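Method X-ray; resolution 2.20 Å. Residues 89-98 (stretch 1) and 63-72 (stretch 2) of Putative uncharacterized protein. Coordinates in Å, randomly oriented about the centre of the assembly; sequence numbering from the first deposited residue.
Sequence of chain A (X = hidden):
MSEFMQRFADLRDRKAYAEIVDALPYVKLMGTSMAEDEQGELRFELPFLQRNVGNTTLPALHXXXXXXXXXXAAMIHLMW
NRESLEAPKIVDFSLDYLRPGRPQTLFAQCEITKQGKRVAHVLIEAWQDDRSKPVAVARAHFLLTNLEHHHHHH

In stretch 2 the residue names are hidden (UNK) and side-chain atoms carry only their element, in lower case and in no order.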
ATOM      1  N   LYS A  89      -3.115   8.073 -13.545  1.00 62.26           N
ATOM      2  CA  LYS A  89      -1.769   7.758 -13.091  1.00 52.10           C
ATOM      3  C   LYS A  89      -1.442   8.471 -11.790  1.00 60.94           C
ATOM      4  O   LYS A  89      -1.564   9.700 -11.679  1.00 55.18           O
ATOM      5  CB  LYS A  89      -0.741   8.140 -14.163  1.00 50.43           C
ATOM      6  CG  LYS A  89      -0.978   7.481 -15.520  1.00 78.69           C
ATOM      7  CD  LYS A  89      -0.020   8.032 -16.569  1.00 86.66           C
ATOM      8  CE  LYS A  89      -0.430   7.631 -17.985  1.00 91.48           C
ATOM      9  NZ  LYS A  89       0.385   8.347 -19.021  1.00 90.52           N
ATOM     10  N   ILE A  90      -1.007   7.691 -10.811  1.00 48.75           N
ATOM     11  CA  ILE A  90      -0.654   8.227  -9.514  1.00 43.91           C
ATOM     12  C   ILE A  90       0.728   8.845  -9.554  1.00 43.91           C
ATOM     13  O   ILE A  90       1.638   8.317 -10.202  1.00 43.98           O
ATOM     14  CB  ILE A  90      -0.711   7.130  -8.429  1.00 37.67           C
ATOM     15  CG1 ILE A  90      -0.353   7.721  -7.066  1.00 44.47           C
ATOM     16  CG2 ILE A  90       0.202   5.950  -8.824  1.00 40.97           C
ATOM     17  CD1 ILE A  90      -0.947   6.951  -5.901  1.00 52.92           C
ATOM     18  N   VAL A  91       0.875   9.981  -8.872  1.00 38.18           N
ATOM     19  CA  VAL A  91       2.131  10.697  -8.819  1.00 46.55           C
ATOM     20  C   VAL A  91       2.773  10.457  -7.464  1.00 34.15           C
ATOM     21  O   VAL A  91       3.963  10.095  -7.379  1.00 39.23           O
ATOM     22  CB  VAL A  91       1.905  12.207  -9.078  1.00 46.75           C
ATOM     23  CG1 VAL A  91       3.142  13.004  -8.700  1.00 56.21           C
ATOM     24  CG2 VAL A  91       1.582  12.419 -10.547  1.00 49.25           C
ATOM     25  N   ASP A  92       1.993  10.647  -6.401  1.00 43.44           N
ATOM     26  CA  ASP A  92       2.481  10.413  -5.048  1.00 43.14           C
ATOM     27  C   ASP A  92       1.355  10.019  -4.101  1.00 47.43           C
ATOM     28  O   ASP A  92       0.186  10.185  -4.405  1.00 41.51           O
ATOM     29  CB  ASP A  92       3.256  11.627  -4.490  1.00 42.71           C
ATOM     30  CG  ASP A  92       2.416  12.867  -4.390  1.00 58.82           C
ATOM     31  OD1 ASP A  92       1.292  12.795  -3.852  1.00 55.86           O
ATOM     32  OD2 ASP A  92       2.891  13.929  -4.834  1.00 77.41           O
ATOM     33  N   PHE A  93       1.734   9.496  -2.946  1.00 41.95           N
ATOM     34  CA  PHE A  93       0.787   9.015  -1.950  1.00 39.16           C
ATOM     35  C   PHE A  93       1.401   9.080  -0.565  1.00 44.60           C
ATOM     36  O   PHE A  93       2.497   8.557  -0.356  1.00 46.08           O
ATOM     37  CB  PHE A  93       0.432   7.568  -2.269  1.00 33.94           C
ATOM     38  CG  PHE A  93      -0.282   6.863  -1.172  1.00 37.08           C
ATOM     39  CD1 PHE A  93      -1.686   6.979  -1.033  1.00 33.36           C
ATOM     40  CD2 PHE A  93       0.411   6.040  -0.306  1.00 37.85           C
ATOM     41  CE1 PHE A  93      -2.358   6.268  -0.044  1.00 52.92           C
ATOM     42  CE2 PHE A  93      -0.262   5.321   0.690  1.00 50.05           C
ATOM     43  CZ  PHE A  93      -1.645   5.432   0.822  1.00 37.49           C
ATOM     44  N   SER A  94       0.705   9.712   0.377  1.00 49.70           N
ATOM     45  CA  SER A  94       1.186   9.811   1.763  1.00 49.12           C
ATOM     46  C   SER A  94       0.111   9.313   2.733  1.00 51.97           C
ATOM     47  O   SER A  94      -1.076   9.480   2.499  1.00 41.85           O
ATOM     48  CB  SER A  94       1.595  11.251   2.105  1.00 39.15           C
ATOM     49  OG  SER A  94       0.623  12.180   1.672  1.00 62.76           O
ATOM     50  N   LEU A  95       0.551   8.702   3.822  1.00 43.08           N
ATOM     51  CA  LEU A  95      -0.322   8.117   4.821  1.00 43.04           C
ATOM     52  C   LEU A  95       0.197   8.302   6.253  1.00 47.38           C
ATOM     53  O   LEU A  95       1.380   8.083   6.514  1.00 39.05           O
ATOM     54  CB  LEU A  95      -0.457   6.613   4.527  1.00 35.08           C
ATOM     55  CG  LEU A  95      -1.280   5.668   5.411  1.00 45.16           C
ATOM     56  CD1 LEU A  95      -2.750   6.044   5.382  1.00 40.38           C
ATOM     57  CD2 LEU A  95      -1.124   4.256   4.887  1.00 56.44           C
ATOM     58  N   ASP A  96      -0.699   8.701   7.164  1.00 41.35           N
ATOM     59  CA  ASP A  96      -0.383   8.848   8.581  1.00 40.74           C
ATOM     60  C   ASP A  96      -1.256   7.901   9.381  1.00 49.19           C
ATOM     61  O   ASP A  96      -2.461   7.862   9.200  1.00 38.65           O
ATOM     62  CB  ASP A  96      -0.633  10.277   9.087  1.00 41.12           C
ATOM     63  CG  ASP A  96       0.426  11.247   8.630  1.00 63.12           C
ATOM     64  OD1 ASP A  96       0.217  11.921   7.602  1.00 64.19           O
ATOM     65  OD2 ASP A  96       1.481  11.324   9.296  1.00 74.79           O
ATOM     66  N   TYR A  97      -0.642   7.134  10.264  1.00 37.63           N
ATOM     67  CA  TYR A  97      -1.355   6.197  11.113  1.00 50.92           C
ATOM     68  C   TYR A  97      -1.494   6.994  12.385  1.00 54.35           C
ATOM     69  O   TYR A  97      -0.497   7.344  13.020  1.00 60.39           O
ATOM     70  CB  TYR A  97      -0.525   4.930  11.331  1.00 50.25           C
ATOM     71  CG  TYR A  97      -0.479   4.028  10.109  1.00 56.07           C
ATOM     72  CD1 TYR A  97      -1.295   2.895  10.027  1.00 37.70           C
ATOM     73  CD2 TYR A  97       0.369   4.311   9.028  1.00 46.82           C
ATOM     74  CE1 TYR A  97      -1.271   2.069   8.908  1.00 40.45           C
ATOM     75  CE2 TYR A  97       0.405   3.483   7.900  1.00 45.31           C
ATOM     76  CZ  TYR A  97      -0.422   2.362   7.850  1.00 50.71           C
ATOM     77  OH  TYR A  97      -0.412   1.517   6.757  1.00 39.97           O
ATOM     78  N   LEU A  98      -2.743   7.299  12.727  1.00 51.29           N
ATOM     79  CA  LEU A  98      -3.073   8.123  13.889  1.00 60.58           C
ATOM     80  C   LEU A  98      -3.392   7.371  15.167  1.00 57.60           C
ATOM     81  O   LEU A  98      -2.990   7.781  16.248  1.00 54.22           O
ATOM     82  CB  LEU A  98      -4.249   9.040  13.519  1.00 44.67           C
ATOM     83  CG  LEU A  98      -3.920   9.892  12.288  1.00 49.12           C
ATOM     84  CD1 LEU A  98      -5.116  10.700  11.885  1.00 52.80           C
ATOM     85  CD2 LEU A  98      -2.717  10.796  12.597  1.00 52.34           C
ATOM     86  N   UNK A  63       0.920  -5.828  11.572  1.00 96.48           N
ATOM     87  CA  UNK A  63       1.583  -4.560  11.388  1.00 84.05           C
ATOM     88  C   UNK A  63       0.504  -3.516  11.178  1.00 82.69           C
ATOM     89  O   UNK A  63       0.776  -2.320  11.218  1.00 92.88           O
ATOM     90  N   UNK A  64      -0.728  -3.979  10.964  1.00 67.74           N
ATOM     91  CA  UNK A  64      -1.840  -3.075  10.740  1.00 55.28           C
ATOM     92  C   UNK A  64      -1.672  -2.227   9.488  1.00 65.38           C
ATOM     93  O   UNK A  64      -2.343  -1.198   9.345  1.00 57.33           O
ATOM     94  N   UNK A  65      -0.783  -2.658   8.585  1.00 47.64           N
ATOM     95  CA  UNK A  65      -0.533  -1.929   7.347  1.00 50.65           C
ATOM     96  C   UNK A  65      -1.776  -1.882   6.481  1.00 45.56           C
ATOM     97  O   UNK A  65      -2.455  -2.893   6.311  1.00 52.63           O
ATOM     98  c   UNK A  65       3.000  -3.162   6.201  1.00 49.29           C
ATOM     99  c   UNK A  65       1.956  -2.768   7.242  1.00 49.73           C
ATOM    100  c   UNK A  65       0.607  -2.579   6.548  1.00 51.44           C
ATOM    101  c   UNK A  65       2.371  -1.488   7.956  1.00 57.31           C
ATOM    102  N   UNK A  66      -2.058  -0.705   5.926  1.00 46.52           N
ATOM    103  CA  UNK A  66      -3.218  -0.495   5.066  1.00 46.44           C
ATOM    104  C   UNK A  66      -2.909   0.403   3.871  1.00 38.08           C
ATOM    105  O   UNK A  66      -3.809   0.814   3.146  1.00 50.79           O
ATOM    106  c   UNK A  66      -4.407   0.141   5.846  1.00 51.62           C
ATOM    107  c   UNK A  66      -5.043   2.094   7.362  1.00 57.00           C
ATOM    108  c   UNK A  66      -4.970  -0.868   6.865  1.00 53.60           C
ATOM    109  c   UNK A  66      -3.950   1.415   6.548  1.00 48.31           C
ATOM    110  N   UNK A  67      -1.629   0.689   3.662  1.00 43.73           N
ATOM    111  CA  UNK A  67      -1.234   1.540   2.552  1.00 39.24           C
ATOM    112  C   UNK A  67      -1.790   1.106   1.222  1.00 39.71           C
ATOM    113  O   UNK A  67      -2.277   1.930   0.453  1.00 41.91           O
ATOM    114  N   UNK A  68      -1.711  -0.192   0.950  1.00 38.27           N
ATOM    115  CA  UNK A  68      -2.238  -0.717  -0.303  1.00 46.10           C
ATOM    116  C   UNK A  68      -3.730  -0.472  -0.446  1.00 56.21           C
ATOM    117  O   UNK A  68      -4.205  -0.093  -1.506  1.00 44.66           O
ATOM    118  N   UNK A  69      -4.473  -0.687   0.632  1.00 48.94           N
ATOM    119  CA  UNK A  69      -5.927  -0.494   0.651  1.00 51.54           C
ATOM    120  C   UNK A  69      -6.296   0.949   0.362  1.00 47.35           C
ATOM    121  O   UNK A  69      -7.078   1.228  -0.533  1.00 42.07           O
ATOM    122  c   UNK A  69      -7.848  -0.392   2.316  1.00 47.88           C
ATOM    123  c   UNK A  69     -10.444   0.503   2.911  1.00 60.89           C
ATOM    124  c   UNK A  69      -6.464  -0.895   2.027  1.00 47.34           C
ATOM    125  c   UNK A  69      -8.943  -0.869   1.600  1.00 49.62           C
ATOM    126  c   UNK A  69      -8.059   0.542   3.332  1.00 43.79           C
ATOM    127  c   UNK A  69     -10.240  -0.427   1.891  1.00 59.25           C
ATOM    128  c   UNK A  69      -9.345   0.991   3.635  1.00 46.86           C
ATOM    129  N   UNK A  70      -5.714   1.849   1.149  1.00 37.55           N
ATOM    130  CA  UNK A  70      -5.925   3.290   1.044  1.00 35.90           C
ATOM    131  C   UNK A  70      -5.594   3.796  -0.362  1.00 46.52           C
ATOM    132  O   UNK A  70      -6.377   4.504  -0.993  1.00 43.00           O
ATOM    133  c   UNK A  70      -5.364   3.548   3.509  1.00 59.34           C
ATOM    134  c   UNK A  70      -6.537   5.849   4.847  1.00 44.41           C
ATOM    135  c   UNK A  70      -5.044   3.973   2.085  1.00 33.55           C
ATOM    136 se   UNK A  70      -7.127   4.182   4.060  0.73 55.57          SE
ATOM    137  N   UNK A  71      -4.412   3.434  -0.844  1.00 38.42           N
ATOM    138  CA  UNK A  71      -3.991   3.830  -2.183  1.00 40.64           C
ATOM    139  C   UNK A  71      -4.962   3.363  -3.290  1.00 39.01           C
ATOM    140  O   UNK A  71      -5.312   4.141  -4.164  1.00 44.27           O
ATOM    141  o   UNK A  71      -0.321   1.948  -3.854  1.00 48.87           O
ATOM    142  c   UNK A  71      -2.575   3.294  -2.443  1.00 40.86           C
ATOM    143  c   UNK A  71      -2.034   3.619  -3.811  1.00 40.07           C
ATOM    144  o   UNK A  71       0.272   3.994  -4.265  1.00 38.34           O
ATOM    145  c   UNK A  71      -0.588   3.148  -3.991  1.00 43.48           C
ATOM    146  N   UNK A  72      -5.396   2.104  -3.255  1.00 44.49           N
ATOM    147  CA  UNK A  72      -6.330   1.605  -4.272  1.00 44.72           C
ATOM    148  C   UNK A  72      -7.717   2.249  -4.128  1.00 49.95           C
ATOM    149  O   UNK A  72      -8.392   2.495  -5.136  1.00 46.11           O
ATOM    150  c   UNK A  72      -6.513   0.090  -4.169  1.00 61.96           C
ATOM    151  o   UNK A  72      -5.469  -0.522  -3.458  1.00 74.89           O
TER

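Position 63 has no side-chain atoms. Its phi is 78°, a value that favours glycine. It makes no contact with the strand. It is Gly63.

Position 64 also lacks side-chain atoms, and its phi is again positive, at 62°. The backbone O of position 64 lies 3.5 Å from Tyr97 CE1, at the edge of the ring. It is Gly64.

Position 65 carries four carbons, forked at the second. Its CA-to-CB bond points away from the strand, and the backbone makes the nearer approach: the CA of position 65 is 3.5 Å from Tyr97 OH. This is leucine, Leu65.

Position 66 has four carbons, forked at the first, with one arm two carbons long. The side chain touches Tyr97 and Leu95. The backbone N of position 66 donates a hydrogen bond to Tyr97 OH, 2.9 Å long and nearly straight at 170°. The beta-branched pattern is isoleucine, Ile66. Ile66 CG1 lies 3.6 Å from Tyr97 CE1 and 4.3 Å from Leu95 CD2. Ile66 is the N-cap residue, directly before the helix.

Position 67 has no side-chain atoms. Its phi is an ordinary helical -52°, so the absent side chain alone identifies it. The strand packs close here: Leu95 CD2 is 3.6 Å from the CA of position 67, and Phe93 CZ is 3.6 Å from its O. An ideal CB at position 67 would sit 3.9 Å from Leu95 CD2. It is Gly67.

Position 68 has none either, and it does not touch the strand. It is Gly68.

Position 69 shows one carbon followed by a ring of six carbons, with no oxygen. Its side chain does not reach the strand. It is Phe69.

Position 70 has an unbranched chain of two carbons, selenium and one carbon. The CB of position 70 is 3.9 Å from Phe93 CZ, near the plane of the ring. The chain also touches Leu95. It is Met70, present as selenomethionine. Met70 CE is 3.8 Å from Leu95 CD1.

Position 71 has three carbons, the third carrying two oxygens. The CB of position 71 lies over one face of the Phe93 ring, 4.0 Å from the centroid, in a CH-pi contact. An oxygen approaches Ile90. This is Glu71. Glu71 OE2 is 3.6 Å from Ile90 CD1. Both carboxylate oxygens are hydrogen-bonded elsewhere in the structure.

Position 72 has one carbon and one oxygen. Its CA-to-CB bond points away from the strand, which it does not touch. It is Ser72. Ser72 OG donates a very short 2.4 Å hydrogen bond to Gly68 O.

The contact is mainly apolar packing. The CA-to-CB bonds of Ile90, Phe93, Leu95 and Tyr97 point toward stretch 2. Phe93 and Leu95 pack on the helix, while the Tyr97 hydroxyl anchors the backbone just before it.

Stretch 2 63-72: GGLIGGFMES
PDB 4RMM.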